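Local coordinates for 6-pyruvoyl tetrahydropterin synthase (Plasmodium falciparum, PDB 1Y13), which belongs to the 6-pyruvoyl tetrahydropterin synthase family of zinc-containing enzymes and holds biopterin in a six-chain assembly, at residues L57-Y62 and S73-K78; K80-K85 and Q140-Q145; K100-K105 and K109-D114. All coordinates share one frame; numbering follows the deposited sequence.

Interaction 1: L57-Y62 and S73-K78; sequences LKVRGY and SILKEK
Leu57 swings its CG anti to the backbone N (chi1 175°), while Leu75 on the facing helix sets CG anti to its carbonyl carbon (chi1 -53°); the two side chains cross at about a right angle. Branch CD2 of each leucine does the touching, with Leu57 CD2 and Leu75 CD2 4.0 Å apart. The same Leu57 methyl also rests 4.0 Å from Leu75 CB, so it covers the root of that side chain as well as one of its branches. Val59, two residues along the strand, comes at Leu75 differently: the side chains reach toward each other tip to tip, Val59 CG1 lying 4.0 Å from Leu75 CD2. One helix methyl thus meets methyls from two alternate strand residues, Leu57 and Val59, on the same face of the sheet. No hydrogen bond crosses; the contact is entirely apolar and its three residues are buried. Alternation along the strand sends Lys58 and Arg60 to the other face, where Arg60 forms a salt bridge with Glu23 and a cation-pi contact with Tyr162. Ile70, a residue of a biopterin pocket, touches both Val59 and Leu75, so the apolar cluster adjoins that pocket. This is the helix-on-sheet packing of the tunnelling fold (T-fold), in which helices cover one face of an antiparallel sheet. Around it, strand 21-41 gives Val26 to Leu75, strand 162-168 gives Ile163 and Ile165 to Leu57, and helix 135-150 brings Met150 against Leu75.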
loop_
_atom_site.group_PDB
_atom_site.type_symbol
_atom_site.label_atom_id
_atom_site.label_comp_id
_atom_site.label_asym_id
_atom_site.label_seq_id
_atom_site.Cartn_x
_atom_site.Cartn_y
_atom_site.Cartn_z
ATOM N N LEU A 57 -3.288 -16.504 -0.328
ATOM C CA LEU A 57 -3.535 -17.779 -0.985
ATOM C C LEU A 57 -3.878 -17.600 -2.461
ATOM O O LEU A 57 -4.725 -16.786 -2.814
ATOM C CB LEU A 57 -4.708 -18.500 -0.319
ATOM C CG LEU A 57 -5.211 -19.823 -0.926
ATOM C CD1 LEU A 57 -4.114 -20.883 -0.941
ATOM C CD2 LEU A 57 -6.422 -20.346 -0.135
ATOM N N LYS A 58 -3.234 -18.394 -3.305
ATOM C CA LYS A 58 -3.515 -18.392 -4.722
ATOM C C LYS A 58 -3.702 -19.834 -5.213
ATOM O O LYS A 58 -2.972 -20.736 -4.792
ATOM C CB LYS A 58 -2.374 -17.699 -5.445
ATOM C CG LYS A 58 -2.422 -17.779 -6.934
ATOM C CD LYS A 58 -1.365 -16.889 -7.511
ATOM C CE LYS A 58 -0.072 -17.646 -7.692
ATOM N NZ LYS A 58 0.836 -16.832 -8.544
ATOM N N VAL A 59 -4.715 -20.050 -6.050
ATOM C CA VAL A 59 -4.967 -21.360 -6.651
ATOM C C VAL A 59 -5.075 -21.238 -8.170
ATOM O O VAL A 59 -5.599 -20.266 -8.692
ATOM C CB VAL A 59 -6.194 -22.162 -6.015
ATOM C CG1 VAL A 59 -6.265 -21.963 -4.485
ATOM C CG2 VAL A 59 -7.511 -21.763 -6.619
ATOM N N ARG A 60 -4.544 -22.232 -8.868
ATOM C CA ARG A 60 -4.598 -22.256 -10.320
ATOM C C ARG A 60 -5.529 -23.375 -10.753
ATOM O O ARG A 60 -5.396 -24.522 -10.310
ATOM C CB ARG A 60 -3.204 -22.459 -10.880
ATOM C CG ARG A 60 -3.103 -22.325 -12.373
ATOM C CD ARG A 60 -1.688 -22.664 -12.814
ATOM N NE ARG A 60 -0.728 -21.808 -12.118
ATOM C CZ ARG A 60 0.544 -22.114 -11.878
ATOM N NH1 ARG A 60 1.063 -23.274 -12.286
ATOM N NH2 ARG A 60 1.300 -21.244 -11.227
ATOM N N GLY A 61 -6.486 -23.020 -11.597
ATOM C CA GLY A 61 -7.485 -23.949 -12.087
ATOM C C GLY A 61 -7.963 -23.513 -13.455
ATOM O O GLY A 61 -7.159 -23.119 -14.287
ATOM N N TYR A 62 -9.273 -23.603 -13.666
ATOM C CA TYR A 62 -9.932 -23.260 -14.920
ATOM C C TYR A 62 -11.225 -22.569 -14.596
ATOM O O TYR A 62 -11.817 -22.822 -13.548
ATOM C CB TYR A 62 -10.224 -24.527 -15.760
ATOM C CG TYR A 62 -8.958 -25.249 -16.134
ATOM C CD1 TYR A 62 -8.265 -24.908 -17.288
ATOM C CD2 TYR A 62 -8.411 -26.232 -15.295
ATOM C CE1 TYR A 62 -7.080 -25.543 -17.620
ATOM C CE2 TYR A 62 -7.219 -26.867 -15.620
ATOM C CZ TYR A 62 -6.565 -26.513 -16.790
ATOM O OH TYR A 62 -5.390 -27.119 -17.137
ATOM N N SER A 73 -15.090 -16.531 -1.709
ATOM C CA SER A 73 -15.560 -16.719 -0.326
ATOM C C SER A 73 -15.096 -18.024 0.330
ATOM O O SER A 73 -14.859 -18.062 1.527
ATOM C CB SER A 73 -17.079 -16.599 -0.236
ATOM O OG SER A 73 -17.678 -17.733 -0.822
ATOM N N ILE A 74 -14.954 -19.087 -0.453
ATOM C CA ILE A 74 -14.380 -20.325 0.067
ATOM C C ILE A 74 -12.902 -20.122 0.491
ATOM O O ILE A 74 -12.480 -20.558 1.563
ATOM C CB ILE A 74 -14.514 -21.476 -0.959
ATOM C CG1 ILE A 74 -16.002 -21.793 -1.203
ATOM C CG2 ILE A 74 -13.723 -22.708 -0.499
ATOM C CD1 ILE A 74 -16.268 -22.781 -2.347
ATOM N N LEU A 75 -12.116 -19.469 -0.355
ATOM C CA LEU A 75 -10.710 -19.264 -0.037
ATOM C C LEU A 75 -10.564 -18.386 1.199
ATOM O O LEU A 75 -9.731 -18.666 2.065
ATOM C CB LEU A 75 -9.938 -18.665 -1.222
ATOM C CG LEU A 75 -10.007 -19.350 -2.595
ATOM C CD1 LEU A 75 -9.136 -18.621 -3.587
ATOM C CD2 LEU A 75 -9.591 -20.811 -2.505
ATOM N N LYS A 76 -11.376 -17.337 1.295
ATOM C CA LYS A 76 -11.285 -16.417 2.431
ATOM C C LYS A 76 -11.639 -17.101 3.739
ATOM O O LYS A 76 -10.938 -16.932 4.745
ATOM C CB LYS A 76 -12.177 -15.198 2.243
ATOM C CG LYS A 76 -11.667 -14.250 1.179
ATOM C CD LYS A 76 -12.652 -13.092 1.006
ATOM C CE LYS A 76 -12.023 -11.943 0.235
ATOM N NZ LYS A 76 -11.128 -11.077 1.064
ATOM N N GLU A 77 -12.719 -17.884 3.707
ATOM C CA GLU A 77 -13.220 -18.588 4.893
ATOM C C GLU A 77 -12.168 -19.583 5.389
ATOM O O GLU A 77 -11.938 -19.688 6.592
ATOM C CB GLU A 77 -14.564 -19.274 4.587
ATOM C CG GLU A 77 -15.149 -20.097 5.715
ATOM C CD GLU A 77 -16.259 -21.035 5.244
ATOM N N LYS A 78 -11.498 -20.279 4.467
ATOM C CA LYS A 78 -10.490 -21.274 4.870
ATOM C C LYS A 78 -9.193 -20.649 5.396
ATOM O O LYS A 78 -8.600 -21.150 6.360
ATOM C CB LYS A 78 -10.186 -22.251 3.749
ATOM C CG LYS A 78 -11.371 -23.045 3.258
ATOM C CD LYS A 78 -12.158 -23.663 4.385
ATOM C CE LYS A 78 -13.394 -24.400 3.842
ATOM N NZ LYS A 78 -14.078 -25.131 4.948
#

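Interaction 2: K80-K85 and Q140-Q145; sequences KKVCNK and QYILNQ
Val82 and Gln145 meet through carbon atoms only, the forked end of the valine set against the first side-chain carbon of the glutamine. Val82 CG2 lies 4.0 Å from Gln145 CB and Val82 CG1 4.1 Å from the same atom, so both methyls rest on that one carbon. With CG1 anti to the backbone N (chi1 174°), the valine also turns that methyl to Ile142, where Val82 CG1 and Ile142 CG1 are 4.3 Å apart in a purely apolar contact. Val82 further touches Leu146 and Glu149, so it sits as a knob in the hole formed by Ile142, Gln145, Leu146 and Glu149 of the other helix, while Ile142 in addition packs against Ile165 and Phe33 of the sheet. These are helices 72-86 and 135-150 of the T-fold, which follow strand 49-62 and precede strand 162-168 in the sequence and lie side by side on one face of the antiparallel sheet. Among flat groups, the ring of Tyr141 has one face covered from within its own helix: Gln145 CG stands 3.5 Å above the ring plane, offset toward the rim. The bend of the glutamine chain at chi2 (-61°) turns its amide off the line that CB and CG begin. No hydrogen bond crosses between the two segments. Within them, Gln145 N donates to Tyr141 O at 3.0 Å and Asn84 N to Lys80 O at 2.9 Å, both regular helical turns. The polar link between the helices is a charge pair: beside Val82, Lys81 NZ forms a salt bridge with Glu149 OE1, at the residue that also borders the valine.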
loop_
_atom_site.group_PDB
_atom_site.type_symbol
_atom_site.label_atom_id
_atom_site.label_comp_id
_atom_site.label_asym_id
_atom_site.label_seq_id
_atom_site.Cartn_x
_atom_site.Cartn_y
_atom_site.Cartn_z
ATOM N N LYS A 80 -9.026 -17.700 6.862
ATOM C CA LYS A 80 -9.348 -17.086 8.153
ATOM C C LYS A 80 -9.341 -18.122 9.268
ATOM O O LYS A 80 -8.842 -17.872 10.378
ATOM C CB LYS A 80 -10.675 -16.344 8.104
ATOM C CG LYS A 80 -10.542 -14.917 7.640
ATOM C CE LYS A 80 -12.629 -12.650 5.517
ATOM N N LYS A 81 -9.858 -19.297 8.966
ATOM C CA LYS A 81 -9.937 -20.373 9.943
ATOM C C LYS A 81 -8.557 -20.814 10.403
ATOM O O LYS A 81 -8.316 -20.970 11.597
ATOM C CB LYS A 81 -10.682 -21.558 9.331
ATOM C CG LYS A 81 -10.955 -22.686 10.298
ATOM C CD LYS A 81 -11.784 -23.755 9.611
ATOM C CE LYS A 81 -11.961 -24.954 10.521
ATOM N NZ LYS A 81 -12.830 -25.984 9.892
ATOM N N VAL A 82 -7.639 -21.021 9.462
ATOM C CA VAL A 82 -6.296 -21.494 9.820
ATOM C C VAL A 82 -5.525 -20.413 10.594
ATOM O O VAL A 82 -4.865 -20.718 11.591
ATOM C CB VAL A 82 -5.523 -22.068 8.588
ATOM C CG1 VAL A 82 -4.103 -22.397 8.953
ATOM C CG2 VAL A 82 -6.219 -23.342 8.084
ATOM N N CYS A 83 -5.664 -19.155 10.174
ATOM C CA CYS A 83 -5.047 -18.030 10.858
ATOM C C CYS A 83 -5.566 -17.876 12.297
ATOM O O CYS A 83 -4.787 -17.610 13.207
ATOM C CB CYS A 83 -5.314 -16.719 10.086
ATOM S SG CYS A 83 -4.389 -16.542 8.506
ATOM N N ASN A 84 -6.882 -17.982 12.478
ATOM C CA ASN A 84 -7.502 -17.894 13.777
ATOM C C ASN A 84 -6.944 -18.894 14.796
ATOM O O ASN A 84 -6.820 -18.552 15.968
ATOM C CB ASN A 84 -9.016 -18.020 13.662
ATOM C CG ASN A 84 -9.669 -16.758 13.081
ATOM O OD1 ASN A 84 -9.025 -15.702 12.966
ATOM N ND2 ASN A 84 -10.957 -16.863 12.702
ATOM N N LYS A 85 -6.584 -20.100 14.349
ATOM C CA LYS A 85 -6.068 -21.130 15.250
ATOM C C LYS A 85 -4.682 -20.756 15.780
ATOM O O LYS A 85 -4.350 -21.058 16.916
ATOM C CB LYS A 85 -5.991 -22.488 14.549
ATOM C CG LYS A 85 -7.325 -23.190 14.387
ATOM N N GLN A 140 4.789 -23.940 5.143
ATOM C CA GLN A 140 4.553 -25.336 4.795
ATOM C C GLN A 140 3.432 -25.942 5.625
ATOM O O GLN A 140 2.544 -26.613 5.091
ATOM C CB GLN A 140 5.841 -26.162 4.940
ATOM C CG GLN A 140 6.980 -25.689 4.035
ATOM C CD GLN A 140 8.240 -26.556 4.129
ATOM O OE1 GLN A 140 8.753 -26.841 5.217
ATOM N NE2 GLN A 140 8.748 -26.962 2.983
ATOM N N TYR A 141 3.462 -25.697 6.934
ATOM C CA TYR A 141 2.383 -26.169 7.801
ATOM C C TYR A 141 1.018 -25.549 7.402
ATOM O O TYR A 141 0.014 -26.253 7.312
ATOM C CB TYR A 141 2.696 -25.898 9.286
ATOM C CG TYR A 141 1.516 -26.144 10.187
ATOM C CD1 TYR A 141 1.202 -27.436 10.623
ATOM C CD2 TYR A 141 0.693 -25.091 10.588
ATOM C CE1 TYR A 141 0.102 -27.679 11.461
ATOM C CE2 TYR A 141 -0.412 -25.320 11.437
ATOM C CZ TYR A 141 -0.693 -26.600 11.853
ATOM O OH TYR A 141 -1.787 -26.804 12.664
ATOM N N ILE A 142 0.983 -24.238 7.181
ATOM C CA ILE A 142 -0.250 -23.574 6.764
ATOM C C ILE A 142 -0.799 -24.150 5.429
ATOM O O ILE A 142 -2.010 -24.423 5.293
ATOM C CB ILE A 142 -0.064 -22.071 6.728
ATOM C CG1 ILE A 142 -0.004 -21.543 8.175
ATOM C CG2 ILE A 142 -1.217 -21.402 5.983
ATOM C CD1 ILE A 142 0.422 -20.148 8.258
ATOM N N LEU A 143 0.098 -24.398 4.489
ATOM C CA LEU A 143 -0.285 -24.939 3.182
ATOM C C LEU A 143 -0.952 -26.285 3.335
ATOM O O LEU A 143 -2.018 -26.513 2.770
ATOM C CB LEU A 143 0.930 -25.050 2.253
ATOM C CG LEU A 143 0.734 -25.671 0.849
ATOM C CD1 LEU A 143 -0.095 -24.792 -0.039
ATOM C CD2 LEU A 143 2.042 -25.909 0.221
ATOM N N ASN A 144 -0.332 -27.173 4.111
ATOM C CA ASN A 144 -0.912 -28.490 4.371
ATOM C C ASN A 144 -2.287 -28.383 5.036
ATOM O O ASN A 144 -3.239 -28.982 4.569
ATOM C CB ASN A 144 0.044 -29.348 5.187
ATOM C CG ASN A 144 1.347 -29.668 4.438
ATOM O OD1 ASN A 144 1.385 -29.695 3.213
ATOM N ND2 ASN A 144 2.415 -29.925 5.189
ATOM N N GLN A 145 -2.399 -27.576 6.085
ATOM C CA GLN A 145 -3.695 -27.307 6.729
ATOM C C GLN A 145 -4.774 -26.817 5.764
ATOM O O GLN A 145 -5.906 -27.291 5.816
ATOM C CB GLN A 145 -3.543 -26.277 7.857
ATOM C CG GLN A 145 -2.736 -26.758 9.036
ATOM C CD GLN A 145 -3.366 -27.961 9.710
ATOM O OE1 GLN A 145 -2.810 -29.070 9.688
ATOM N NE2 GLN A 145 -4.545 -27.754 10.297
#

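Interaction 3: K100-K105 and K109-D114; sequences KFENVK and KIICED
Phe101 meets Ile110 at the edge of its ring, where Ile110 CG1 lies near the ring plane and 4.1 Å from Phe101 CD1. The two side chains run side by side on one face of an antiparallel beta hairpin, against Leu92 of strand 90-93. On the other face, the carboxylate of Glu102 has aliphatic neighbours: Glu102 OE1 is 3.2 Å from Lys109 CD, and Glu102 OE2 is 3.4 Å from Ile111 CD1. Its partner in charge stays farther off, Glu102 OE1 to Lys109 NZ measuring 4.2 Å, too far for a salt bridge; the attraction is probably modest. Lys109 NZ also has a long, weak ion pair with Glu117 on the next strand. The backbones pair through two hydrogen-bonded pairs flanking the non-hydrogen-bonded Phe101-Ile110 pair. Lys100 and Ile111 exchange two N-H...O bonds, and Glu102 and Lys109 two more. Between them, Ile110 CA and Phe101 CA make CA-H...O contacts with Lys100 O and Lys109 O, respectively. The Lys100 chain, bent at chi2 and chi4, curls over its own strand in the C-terminal direction, and Lys100 NZ donates to Phe101 O of the next residue at 2.8 Å, tilted 33° from the carbonyl plane.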
loop_
_atom_site.group_PDB
_atom_site.type_symbol
_atom_site.label_atom_id
_atom_site.label_comp_id
_atom_site.label_asym_id
_atom_site.label_seq_id
_atom_site.Cartn_x
_atom_site.Cartn_y
_atom_site.Cartn_z
ATOM N N LYS A 100 14.901 -28.607 24.288
ATOM C CA LYS A 100 14.293 -29.670 25.095
ATOM C C LYS A 100 13.022 -29.126 25.738
ATOM O O LYS A 100 12.986 -27.985 26.193
ATOM C CB LYS A 100 15.266 -30.221 26.143
ATOM C CG LYS A 100 14.841 -31.548 26.766
ATOM C CD LYS A 100 13.914 -31.388 28.002
ATOM C CE LYS A 100 13.398 -32.747 28.612
ATOM N NZ LYS A 100 12.382 -33.541 27.742
ATOM N N PHE A 101 11.961 -29.921 25.725
ATOM C CA PHE A 101 10.683 -29.443 26.219
ATOM C C PHE A 101 10.289 -30.244 27.444
ATOM O O PHE A 101 10.467 -31.458 27.486
ATOM C CB PHE A 101 9.604 -29.566 25.155
ATOM C CG PHE A 101 9.926 -28.891 23.848
ATOM C CD1 PHE A 101 9.849 -27.511 23.719
ATOM C CD2 PHE A 101 10.266 -29.646 22.729
ATOM C CE1 PHE A 101 10.126 -26.881 22.493
ATOM C CE2 PHE A 101 10.537 -29.034 21.508
ATOM C CZ PHE A 101 10.435 -27.645 21.383
ATOM N N GLU A 102 9.781 -29.563 28.456
ATOM C CA GLU A 102 9.285 -30.235 29.645
ATOM C C GLU A 102 7.906 -29.677 29.915
ATOM O O GLU A 102 7.616 -28.540 29.583
ATOM C CB GLU A 102 10.215 -30.002 30.842
ATOM C CG GLU A 102 11.650 -30.457 30.550
ATOM C CD GLU A 102 12.673 -30.106 31.635
ATOM O OE1 GLU A 102 12.415 -29.199 32.460
ATOM O OE2 GLU A 102 13.751 -30.747 31.649
ATOM N N ASN A 103 7.037 -30.490 30.483
ATOM C CA ASN A 103 5.710 -30.025 30.775
ATOM C C ASN A 103 5.514 -30.315 32.230
ATOM O O ASN A 103 5.336 -31.462 32.599
ATOM C CB ASN A 103 4.677 -30.766 29.915
ATOM C CG ASN A 103 3.240 -30.452 30.309
ATOM O OD1 ASN A 103 2.945 -29.425 30.923
ATOM N ND2 ASN A 103 2.329 -31.348 29.944
ATOM N N VAL A 104 5.585 -29.295 33.072
ATOM C CA VAL A 104 5.411 -29.547 34.506
ATOM C C VAL A 104 4.338 -28.622 35.078
ATOM O O VAL A 104 4.349 -27.402 34.830
ATOM C CB VAL A 104 6.757 -29.483 35.280
ATOM C CG1 VAL A 104 7.545 -28.198 34.952
ATOM C CG2 VAL A 104 6.534 -29.651 36.773
ATOM N N LYS A 105 3.396 -29.230 35.802
ATOM C CA LYS A 105 2.156 -28.564 36.225
ATOM C C LYS A 105 1.469 -27.946 35.007
ATOM O O LYS A 105 1.328 -28.602 33.980
ATOM C CB LYS A 105 2.422 -27.530 37.320
ATOM C CG LYS A 105 2.758 -28.169 38.663
ATOM C CD LYS A 105 2.057 -27.467 39.836
ATOM C CE LYS A 105 2.470 -25.992 39.964
ATOM N NZ LYS A 105 2.148 -25.460 41.335
ATOM N N LYS A 109 8.171 -25.775 29.808
ATOM C CA LYS A 109 9.520 -25.248 29.953
ATOM C C LYS A 109 10.303 -25.574 28.689
ATOM O O LYS A 109 10.207 -26.679 28.175
ATOM C CB LYS A 109 10.234 -25.891 31.132
ATOM C CG LYS A 109 11.514 -25.159 31.545
ATOM C CD LYS A 109 12.280 -25.975 32.594
ATOM C CE LYS A 109 12.933 -25.066 33.610
ATOM N NZ LYS A 109 13.570 -25.891 34.703
ATOM N N ILE A 110 11.063 -24.611 28.184
ATOM C CA ILE A 110 11.930 -24.845 27.045
ATOM C C ILE A 110 13.363 -24.613 27.484
ATOM O O ILE A 110 13.696 -23.551 27.977
ATOM C CB ILE A 110 11.679 -23.872 25.872
ATOM C CG1 ILE A 110 10.220 -23.849 25.444
ATOM C CG2 ILE A 110 12.539 -24.230 24.683
ATOM C CD1 ILE A 110 10.013 -22.870 24.307
ATOM N N ILE A 111 14.219 -25.600 27.257
ATOM C CA ILE A 111 15.630 -25.471 27.601
ATOM C C ILE A 111 16.457 -25.468 26.316
ATOM O O ILE A 111 16.351 -26.388 25.487
ATOM C CB ILE A 111 16.050 -26.618 28.529
ATOM C CG1 ILE A 111 15.184 -26.585 29.793
ATOM C CG2 ILE A 111 17.522 -26.515 28.883
ATOM C CD1 ILE A 111 15.248 -27.836 30.634
ATOM N N CYS A 112 17.259 -24.419 26.139
ATOM C CA CYS A 112 18.114 -24.280 24.958
ATOM C C CYS A 112 19.459 -24.936 25.146
ATOM O O CYS A 112 19.810 -25.333 26.251
ATOM C CB CYS A 112 18.319 -22.819 24.595
ATOM S SG CYS A 112 16.763 -21.931 24.410
ATOM N N GLU A 113 20.202 -25.046 24.040
ATOM C CA GLU A 113 21.559 -25.614 24.015
ATOM C C GLU A 113 22.522 -24.905 24.973
ATOM O O GLU A 113 23.371 -25.557 25.611
ATOM C CB GLU A 113 22.158 -25.492 22.618
ATOM C CG GLU A 113 21.735 -26.504 21.593
ATOM C CD GLU A 113 22.575 -26.394 20.296
ATOM O OE1 GLU A 113 22.600 -25.304 19.655
ATOM N N ASP A 114 22.426 -23.579 25.065
ATOM C CA ASP A 114 23.301 -22.844 25.995
ATOM C C ASP A 114 22.753 -22.878 27.428
ATOM O O ASP A 114 23.192 -22.103 28.293
ATOM C CB ASP A 114 23.450 -21.394 25.550
ATOM C CG ASP A 114 22.149 -20.636 25.644
ATOM O OD1 ASP A 114 21.163 -21.265 26.083
ATOM O OD2 ASP A 114 22.096 -19.434 25.275
#

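Interactions 1 and 2 are neighbours, their centres 13 Å apart, and share helix 72-86: its first half packs on strand 49-62, its second on helix 135-150. Interaction 3 stands apart, 39 Å from interaction 1 and 26 Å from interaction 2, centre to centre, on the far side of the chain's centre from interaction 1; its hairpin belongs to the long excursion that interaction 2 closes. A biopterin lies about 7 Å from the side chain of Leu75 in interaction 1; the side chain of Ile142 in interaction 2 is about 13 Å from a biopterin. Strand 49-62, used by interaction 1, also carries His49 and His51, which with His37 bind the zinc ion.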